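Local coordinates for phosphatidylinositol-specific phospholipase C1 (Streptomyces antibioticus, PDB 3H4X), which belongs to the calcium-dependent family of phosphoinositide phospholipases C and folds as an irregular barrel of mostly parallel strands ringed by helices, at residues V34-A39 with E43-F48; T286-V291 with A322-L327. One frame throughout, in Å; residues are numbered along the deposited sequence.

Contact 1: residues V34-A39 with E43-F48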
ATOM      1  N   VAL A  34      -0.145  -9.896   6.401  1.00  7.97           N
ATOM      2  CA  VAL A  34      -0.458  -8.983   7.494  1.00  8.15           C
ATOM      3  C   VAL A  34       0.283  -7.655   7.370  1.00  7.83           C
ATOM      4  O   VAL A  34       1.456  -7.615   6.994  1.00  8.43           O
ATOM      5  CB  VAL A  34      -0.147  -9.650   8.857  1.00  8.34           C
ATOM      6  CG1 VAL A  34      -0.624  -8.776  10.007  1.00  8.81           C
ATOM      7  CG2 VAL A  34      -0.793 -11.031   8.924  1.00  9.13           C
ATOM      8  N   GLY A  35      -0.408  -6.566   7.692  1.00  7.86           N
ATOM      9  CA  GLY A  35       0.186  -5.243   7.593  1.00  8.26           C
ATOM     10  C   GLY A  35       0.149  -4.468   8.891  1.00  8.15           C
ATOM     11  O   GLY A  35      -0.616  -4.790   9.807  1.00  8.36           O
ATOM     12  N   VAL A  36       0.987  -3.439   8.959  1.00  8.54           N
ATOM     13  CA  VAL A  36       1.027  -2.535  10.096  1.00  9.35           C
ATOM     14  C   VAL A  36       0.686  -1.127   9.642  1.00  9.58           C
ATOM     15  O   VAL A  36       1.345  -0.562   8.767  1.00  9.04           O
ATOM     16  CB  VAL A  36       2.414  -2.507  10.764  1.00  9.86           C
ATOM     17  CG1 VAL A  36       2.429  -1.510  11.908  1.00 11.03           C
ATOM     18  CG2 VAL A  36       2.794  -3.887  11.251  1.00 10.85           C
ATOM     19  N   HIS A  37      -0.349  -0.563  10.247  1.00 10.26           N
ATOM     20  CA  HIS A  37      -0.761   0.800   9.960  1.00 11.05           C
ATOM     21  C   HIS A  37       0.237   1.791  10.561  1.00 10.98           C
ATOM     22  O   HIS A  37       0.792   1.548  11.631  1.00 10.88           O
ATOM     23  CB  HIS A  37      -2.162   1.038  10.531  1.00 11.96           C
ATOM     24  CG  HIS A  37      -2.786   2.322  10.084  1.00 14.27           C
ATOM     25  ND1 HIS A  37      -3.021   3.377  10.939  1.00 16.70           N
ATOM     26  CD2 HIS A  37      -3.211   2.723   8.863  1.00 15.77           C
ATOM     27  CE1 HIS A  37      -3.573   4.370  10.264  1.00 16.93           C
ATOM     28  NE2 HIS A  37      -3.697   4.000   9.002  1.00 17.67           N
ATOM     29  N   ASN A  38       0.471   2.903   9.872  1.00 10.75           N
ATOM     30  CA  ASN A  38       1.361   3.952  10.383  1.00 10.75           C
ATOM     31  C   ASN A  38       2.721   3.426  10.845  1.00 10.04           C
ATOM     32  O   ASN A  38       3.150   3.679  11.974  1.00 10.26           O
ATOM     33  CB  ASN A  38       0.686   4.719  11.523  1.00 11.71           C
ATOM     34  CG  ASN A  38      -0.293   5.757  11.029  1.00 13.68           C
ATOM     35  OD1 ASN A  38      -0.690   5.757   9.865  1.00 15.55           O
ATOM     36  ND2 ASN A  38      -0.685   6.661  11.919  1.00 16.15           N
ATOM     37  N   ALA A  39       3.400   2.715   9.949  1.00  9.25           N
ATOM     38  CA  ALA A  39       4.648   2.023  10.265  1.00  9.12           C
ATOM     39  C   ALA A  39       5.841   2.968  10.412  1.00  8.97           C
ATOM     40  O   ALA A  39       6.920   2.555  10.841  1.00  9.08           O
ATOM     41  CB  ALA A  39       4.936   0.974   9.203  1.00  9.58           C
ATOM     42  N   GLU A  43       6.971   5.426  17.749  1.00 15.02           N
ATOM     43  CA  GLU A  43       6.399   4.662  18.857  1.00 15.93           C
ATOM     44  C   GLU A  43       6.230   3.182  18.515  1.00 15.52           C
ATOM     45  O   GLU A  43       6.281   2.323  19.400  1.00 16.24           O
ATOM     46  CB  GLU A  43       5.054   5.261  19.274  1.00 16.79           C
ATOM     47  CG  GLU A  43       4.382   4.566  20.444  1.00 19.37           C
ATOM     48  CD  GLU A  43       3.001   5.123  20.730  1.00 22.26           C
ATOM     49  OE1 GLU A  43       2.428   5.783  19.836  1.00 23.78           O
ATOM     50  OE2 GLU A  43       2.485   4.900  21.847  1.00 23.87           O
ATOM     51  N   LYS A  44       6.022   2.884  17.236  1.00 14.39           N
ATOM     52  CA  LYS A  44       5.893   1.500  16.793  1.00 13.55           C
ATOM     53  C   LYS A  44       7.260   0.902  16.481  1.00 12.60           C
ATOM     54  O   LYS A  44       7.575  -0.206  16.914  1.00 12.85           O
ATOM     55  CB  LYS A  44       5.006   1.403  15.550  1.00 13.60           C
ATOM     56  CG  LYS A  44       3.565   1.834  15.750  1.00 14.53           C
ATOM     57  CD  LYS A  44       2.686   1.266  14.640  1.00 15.91           C
ATOM     58  CE  LYS A  44       1.270   1.799  14.710  1.00 16.76           C
ATOM     59  NZ  LYS A  44       1.236   3.245  14.375  1.00 17.37           N
ATOM     60  N   TYR A  45       8.057   1.651  15.722  1.00 11.35           N
ATOM     61  CA  TYR A  45       9.364   1.206  15.253  1.00 10.46           C
ATOM     62  C   TYR A  45      10.349   2.351  15.389  1.00 10.26           C
ATOM     63  O   TYR A  45      10.150   3.420  14.813  1.00  9.96           O
ATOM     64  CB  TYR A  45       9.273   0.736  13.797  1.00 10.35           C
ATOM     65  CG  TYR A  45       8.431  -0.508  13.640  1.00  9.44           C
ATOM     66  CD1 TYR A  45       8.869  -1.723  14.143  1.00  9.61           C
ATOM     67  CD2 TYR A  45       7.196  -0.468  13.003  1.00  8.95           C
ATOM     68  CE1 TYR A  45       8.107  -2.864  14.022  1.00  9.40           C
ATOM     69  CE2 TYR A  45       6.420  -1.612  12.872  1.00  9.48           C
ATOM     70  CZ  TYR A  45       6.882  -2.807  13.383  1.00  9.28           C
ATOM     71  OH  TYR A  45       6.117  -3.945  13.261  1.00 10.50           O
ATOM     72  N   ARG A  46      11.406   2.136  16.164  1.00  9.99           N
ATOM     73  CA  ARG A  46      12.377   3.190  16.413  1.00  9.98           C
ATOM     74  C   ARG A  46      12.936   3.754  15.109  1.00  9.37           C
ATOM     75  O   ARG A  46      13.052   4.968  14.944  1.00  9.53           O
ATOM     76  CB  ARG A  46      13.507   2.678  17.306  1.00 10.84           C
ATOM     77  CG  ARG A  46      14.506   3.751  17.684  1.00 12.69           C
ATOM     78  CD  ARG A  46      15.503   3.254  18.710  1.00 16.21           C
ATOM     79  NE  ARG A  46      16.578   4.218  18.928  1.00 19.43           N
ATOM     80  CZ  ARG A  46      16.436   5.359  19.596  1.00 20.98           C
ATOM     81  NH1 ARG A  46      15.258   5.687  20.111  1.00 21.64           N
ATOM     82  NH2 ARG A  46      17.470   6.175  19.745  1.00 22.22           N
ATOM     83  N   TYR A  47      13.292   2.856  14.196  1.00  9.09           N
ATOM     84  CA  TYR A  47      13.742   3.236  12.861  1.00  8.84           C
ATOM     85  C   TYR A  47      12.877   2.541  11.829  1.00  8.37           C
ATOM     86  O   TYR A  47      12.351   1.456  12.082  1.00  7.99           O
ATOM     87  CB  TYR A  47      15.197   2.823  12.638  1.00  9.31           C
ATOM     88  CG  TYR A  47      16.184   3.566  13.504  1.00 10.99           C
ATOM     89  CD1 TYR A  47      16.685   4.804  13.124  1.00 13.09           C
ATOM     90  CD2 TYR A  47      16.622   3.022  14.703  1.00 12.49           C
ATOM     91  CE1 TYR A  47      17.598   5.478  13.927  1.00 14.49           C
ATOM     92  CE2 TYR A  47      17.524   3.687  15.506  1.00 14.72           C
ATOM     93  CZ  TYR A  47      18.006   4.908  15.114  1.00 15.11           C
ATOM     94  OH  TYR A  47      18.906   5.563  15.922  1.00 17.52           O
ATOM     95  N   PHE A  48      12.741   3.150  10.657  1.00  7.99           N
ATOM     96  CA  PHE A  48      11.993   2.500   9.595  1.00  7.90           C
ATOM     97  C   PHE A  48      12.594   1.133   9.258  1.00  7.69           C
ATOM     98  O   PHE A  48      11.876   0.219   8.861  1.00  7.72           O
ATOM     99  CB  PHE A  48      11.874   3.380   8.348  1.00  8.42           C
ATOM    100  CG  PHE A  48      10.796   2.922   7.415  1.00  8.55           C
ATOM    101  CD1 PHE A  48       9.468   3.000   7.795  1.00  9.74           C
ATOM    102  CD2 PHE A  48      11.104   2.372   6.181  1.00  9.31           C
ATOM    103  CE1 PHE A  48       8.460   2.561   6.955  1.00  9.86           C
ATOM    104  CE2 PHE A  48      10.097   1.935   5.335  1.00 10.16           C
ATOM    105  CZ  PHE A  48       8.777   2.031   5.724  1.00 10.35           C
TER
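The ammonium group of K44 has two partners: NZ donates to the backbone carbonyl O of N38 at 3.1 Å and forms a salt bridge with E41. The carbonyl bond is not aimed at a lone pair; the C=O...N angle is 118° and the nitrogen stands above the carbonyl plane, 41° out of it. A bend at the last torsion of K44 (chi4 68°) turns NZ out of an otherwise extended chain and onto this oxygen, while CE lies 3.1 Å from O of H37. NZ itself is 3.3 Å from that same O of H37. The aliphatic part of the lysine serves as an apolar surface: its CD rests 3.9 Å from CG1 of V36, the two side chains running antiparallel alongside one another.

V36 also meets Y45. Its CG1 sits at the edge of the phenol ring, near the ring plane and 4.1 Å from CE2, and CG2 reaches OH at 3.9 Å. Further along the same ring, CD2 lies 3.7 Å from the carbonyl O of A39, again at the edge and near the plane. That oxygen accepts a hydrogen bond from the side chain of N85, and it also lies close to CD1 of F48, oblique to that ring. F48 otherwise packs on helix 104-117 and on L61 of strand 58-64, while L331 of helix 328-331 touches both V36 and Y45. The loop that leaves strand 31-36 is thus fastened to the loop before helix 48-52 by one charged side chain and a buried apolar cluster. Two nearby backbone carbonyls and E41 probably stabilise the positive charge of K44, and the direct polar link of the contact rests on that one lysine.

Contact 2: residues T286-V291 with A322-L327. With EOH (ethanol), chain R; EOH (ethanol), chain J.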
ATOM      1  N   THR A 286      -8.712  -3.197   6.562  1.00  7.63           N
ATOM      2  CA  THR A 286      -8.119  -2.370   7.602  1.00  7.84           C
ATOM      3  C   THR A 286      -8.830  -2.533   8.948  1.00  8.14           C
ATOM      4  O   THR A 286      -9.964  -3.010   9.021  1.00  8.17           O
ATOM      5  CB  THR A 286      -8.103  -0.883   7.186  1.00  8.12           C
ATOM      6  OG1 THR A 286      -9.431  -0.460   6.864  1.00  8.29           O
ATOM      7  CG2 THR A 286      -7.211  -0.671   5.963  1.00  8.54           C
ATOM      8  N   ASP A 287      -8.151  -2.122  10.011  1.00  8.38           N
ATOM      9  CA  ASP A 287      -8.683  -2.257  11.364  1.00  8.94           C
ATOM     10  C   ASP A 287      -9.207  -3.667  11.609  1.00  8.76           C
ATOM     11  O   ASP A 287     -10.337  -3.860  12.061  1.00  8.60           O
ATOM     12  CB  ASP A 287      -9.759  -1.204  11.626  1.00  9.64           C
ATOM     13  CG  ASP A 287      -9.183   0.194  11.719  1.00 11.15           C
ATOM     14  OD1 ASP A 287      -8.167   0.367  12.420  1.00 13.24           O
ATOM     15  OD2 ASP A 287      -9.729   1.115  11.085  1.00 13.76           O
ATOM     16  N   ALA A 288      -8.364  -4.648  11.312  1.00  8.88           N
ATOM     17  CA  ALA A 288      -8.722  -6.055  11.453  1.00  9.37           C
ATOM     18  C   ALA A 288      -9.198  -6.401  12.862  1.00  9.75           C
ATOM     19  O   ALA A 288      -9.995  -7.320  13.050  1.00  9.98           O
ATOM     20  CB  ALA A 288      -7.547  -6.937  11.065  1.00  9.49           C
ATOM     21  N   HIS A 289      -8.710  -5.662  13.850  1.00  9.99           N
ATOM     22  CA  HIS A 289      -9.063  -5.923  15.241  1.00 10.61           C
ATOM     23  C   HIS A 289     -10.517  -5.578  15.572  1.00 10.86           C
ATOM     24  O   HIS A 289     -11.070  -6.077  16.559  1.00 11.14           O
ATOM     25  CB  HIS A 289      -8.128  -5.141  16.160  1.00 10.93           C
ATOM     26  CG  HIS A 289      -8.205  -3.659  15.972  1.00 11.60           C
ATOM     27  ND1 HIS A 289      -7.802  -3.032  14.811  1.00 12.77           N
ATOM     28  CD2 HIS A 289      -8.643  -2.679  16.796  1.00 13.23           C
ATOM     29  CE1 HIS A 289      -7.987  -1.730  14.932  1.00 13.97           C
ATOM     30  NE2 HIS A 289      -8.496  -1.490  16.126  1.00 14.17           N
ATOM     31  N   ASN A 290     -11.135  -4.729  14.754  1.00 11.02           N
ATOM     32  CA  ASN A 290     -12.503  -4.275  15.013  1.00 11.47           C
ATOM     33  C   ASN A 290     -13.578  -5.219  14.491  1.00 11.37           C
ATOM     34  O   ASN A 290     -14.768  -4.983  14.690  1.00 11.74           O
ATOM     35  CB  ASN A 290     -12.734  -2.873  14.448  1.00 11.90           C
ATOM     36  CG  ASN A 290     -12.154  -1.785  15.325  1.00 13.59           C
ATOM     37  OD1 ASN A 290     -11.911  -0.671  14.865  1.00 15.86           O
ATOM     38  ND2 ASN A 290     -11.930  -2.101  16.594  1.00 14.32           N
ATOM     39  N   VAL A 291     -13.170  -6.285  13.817  1.00 11.15           N
ATOM     40  CA  VAL A 291     -14.115  -7.326  13.446  1.00 11.29           C
ATOM     41  C   VAL A 291     -14.651  -7.949  14.733  1.00 11.65           C
ATOM     42  O   VAL A 291     -13.875  -8.270  15.631  1.00 11.60           O
ATOM     43  CB  VAL A 291     -13.436  -8.404  12.590  1.00 11.05           C
ATOM     44  CG1 VAL A 291     -14.395  -9.538  12.290  1.00 11.49           C
ATOM     45  CG2 VAL A 291     -12.911  -7.792  11.295  1.00 10.81           C
ATOM     46  N   ALA A 322      -3.531  -3.861  11.095  1.00  9.35           N
ATOM     47  CA  ALA A 322      -3.827  -3.321  12.412  1.00  9.81           C
ATOM     48  C   ALA A 322      -2.528  -2.697  12.929  1.00 10.35           C
ATOM     49  O   ALA A 322      -1.674  -2.299  12.133  1.00 10.29           O
ATOM     50  CB  ALA A 322      -4.337  -4.411  13.352  1.00 10.10           C
ATOM     51  N   ASP A 323      -2.372  -2.615  14.248  1.00 10.87           N
ATOM     52  CA  ASP A 323      -1.183  -2.005  14.844  1.00 11.83           C
ATOM     53  C   ASP A 323      -0.356  -3.011  15.639  1.00 11.66           C
ATOM     54  O   ASP A 323       0.228  -2.659  16.666  1.00 12.02           O
ATOM     55  CB  ASP A 323      -1.577  -0.857  15.778  1.00 12.75           C
ATOM     56  CG  ASP A 323      -2.206   0.312  15.049  1.00 15.11           C
ATOM     57  OD1 ASP A 323      -2.187   0.334  13.803  1.00 17.52           O
ATOM     58  OD2 ASP A 323      -2.722   1.222  15.731  1.00 18.32           O
ATOM     59  N   TRP A 324      -0.291  -4.249  15.165  1.00 11.37           N
ATOM     60  CA  TRP A 324       0.282  -5.341  15.956  1.00 11.50           C
ATOM     61  C   TRP A 324       1.809  -5.422  15.931  1.00 11.74           C
ATOM     62  O   TRP A 324       2.377  -6.506  15.796  1.00 11.68           O
ATOM     63  CB  TRP A 324      -0.317  -6.682  15.527  1.00 11.42           C
ATOM     64  CG  TRP A 324      -1.808  -6.762  15.695  1.00 11.07           C
ATOM     65  CD1 TRP A 324      -2.563  -6.129  16.640  1.00 11.39           C
ATOM     66  CD2 TRP A 324      -2.718  -7.537  14.906  1.00 11.30           C
ATOM     67  NE1 TRP A 324      -3.889  -6.456  16.482  1.00 11.45           N
ATOM     68  CE2 TRP A 324      -4.010  -7.321  15.426  1.00 11.44           C
ATOM     69  CE3 TRP A 324      -2.567  -8.388  13.809  1.00 11.91           C
ATOM     70  CZ2 TRP A 324      -5.146  -7.923  14.883  1.00 11.87           C
ATOM     71  CZ3 TRP A 324      -3.696  -8.989  13.275  1.00 12.65           C
ATOM     72  CH2 TRP A 324      -4.967  -8.753  13.811  1.00 12.73           C
ATOM     73  N   TYR A 325       2.475  -4.283  16.081  1.00 11.99           N
ATOM     74  CA  TYR A 325       3.935  -4.284  16.093  1.00 12.87           C
ATOM     75  C   TYR A 325       4.557  -5.142  17.216  1.00 13.21           C
ATOM     76  O   TYR A 325       5.670  -5.638  17.057  1.00 13.48           O
ATOM     77  CB  TYR A 325       4.496  -2.854  16.086  1.00 13.15           C
ATOM     78  CG  TYR A 325       4.178  -2.046  17.324  1.00 14.25           C
ATOM     79  CD1 TYR A 325       5.012  -2.081  18.432  1.00 15.15           C
ATOM     80  CD2 TYR A 325       3.048  -1.241  17.381  1.00 15.25           C
ATOM     81  CE1 TYR A 325       4.728  -1.343  19.565  1.00 16.23           C
ATOM     82  CE2 TYR A 325       2.755  -0.500  18.513  1.00 16.21           C
ATOM     83  CZ  TYR A 325       3.600  -0.556  19.599  1.00 16.82           C
ATOM     84  OH  TYR A 325       3.317   0.177  20.730  1.00 18.64           O
ATOM     85  N   PRO A 326       3.844  -5.330  18.344  1.00 13.56           N
ATOM     86  CA  PRO A 326       4.405  -6.193  19.389  1.00 14.12           C
ATOM     87  C   PRO A 326       4.407  -7.675  19.019  1.00 14.64           C
ATOM     88  O   PRO A 326       4.949  -8.494  19.762  1.00 15.37           O
ATOM     89  CB  PRO A 326       3.466  -5.963  20.580  1.00 14.40           C
ATOM     90  CG  PRO A 326       2.823  -4.653  20.323  1.00 13.96           C
ATOM     91  CD  PRO A 326       2.657  -4.603  18.824  1.00 13.38           C
ATOM     92  N   LEU A 327       3.814  -8.020  17.879  1.00 14.87           N
ATOM     93  CA  LEU A 327       3.664  -9.421  17.496  1.00 15.06           C
ATOM     94  C   LEU A 327       4.278  -9.744  16.133  1.00 15.14           C
ATOM     95  O   LEU A 327       3.563 -10.091  15.197  1.00 14.77           O
ATOM     96  CB  LEU A 327       2.182  -9.809  17.492  1.00 15.29           C
ATOM     97  CG  LEU A 327       1.394  -9.604  18.788  1.00 16.01           C
ATOM     98  CD1 LEU A 327      -0.095  -9.795  18.533  1.00 16.53           C
ATOM     99  CD2 LEU A 327       1.884 -10.545  19.878  1.00 16.91           C
TER
HETATM  100  C1  EOH R 356       7.977  -3.992  19.886  1.00 26.40           C
HETATM  101  C2  EOH R 356       7.008  -4.490  20.952  1.00 26.38           C
HETATM  102  O   EOH R 356       7.742  -4.598  18.635  1.00 26.28           O
HETATM  103  C1  EOH J 348     -14.302  -1.026  11.975  1.00 26.66           C
HETATM  104  C2  EOH J 348     -15.690  -0.472  11.677  1.00 26.66           C
HETATM  105  O   EOH J 348     -13.371  -0.009  12.275  1.00 26.44           O
HETATM  106  O   HOH W   1      -5.183  -0.245  12.468  1.00 17.38           O
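Apolar packing holds A288 and H289 against A322 and W324. CB of A288, directed at the other segment, lies 4.2 Å from CH2 of W324, and CB of H289 lies 4.3 Å from the neighbouring CZ2; both stand oblique to the indole. A322 presses its methyl group over the centre of one indole face of its own segment, 3.6 Å above the plane, and also meets ND1 of H289 at 4.0 Å. The imidazole is brought there by a chi1 of 61°, which sets CG between the backbone N and the carbonyl carbon; its ND1 is buried here without a polar partner. Helix 302-314 also takes part, through A305 against W324 and L312 against A288.

Polar links run around this core. A water donates to OD1 of D287 at 3.0 Å and, weakly, to OD1 of D323, bridging two carboxylates that would otherwise tend to repel. NE1 of W324 hydrogen-bonds to the backbone O of D296.

Backbone bonds shape both loops: N of N290 binds O of D287 at 2.9 Å in the 3-10 segment, and N of L327 binds O of W324 across a type I turn. W324 is also the centre of an inverse gamma turn. Such packing joins the loops that leave two adjacent parallel strands, 282-286 and 319-322, at one rim of an alpha/beta barrel.

Both segments of contact 1 precede those of contact 2 in the sequence; the centres are about 12 Å apart. Strands 31-36 and 319-322 are parallel neighbours, and 319-322 pairs in turn with 282-286. Contact 1 folds the loop after 31-36 on itself, contact 2 joins the loops after 282-286 and 319-322, and touches between the two contacts link all three. N of H37 probably donates to O of A322 at 2.9 Å, extending the strand pairing, while the K44 and Y45 side chains pack on Y325. The beginning and end of the chain's barrel therefore meet at this rim.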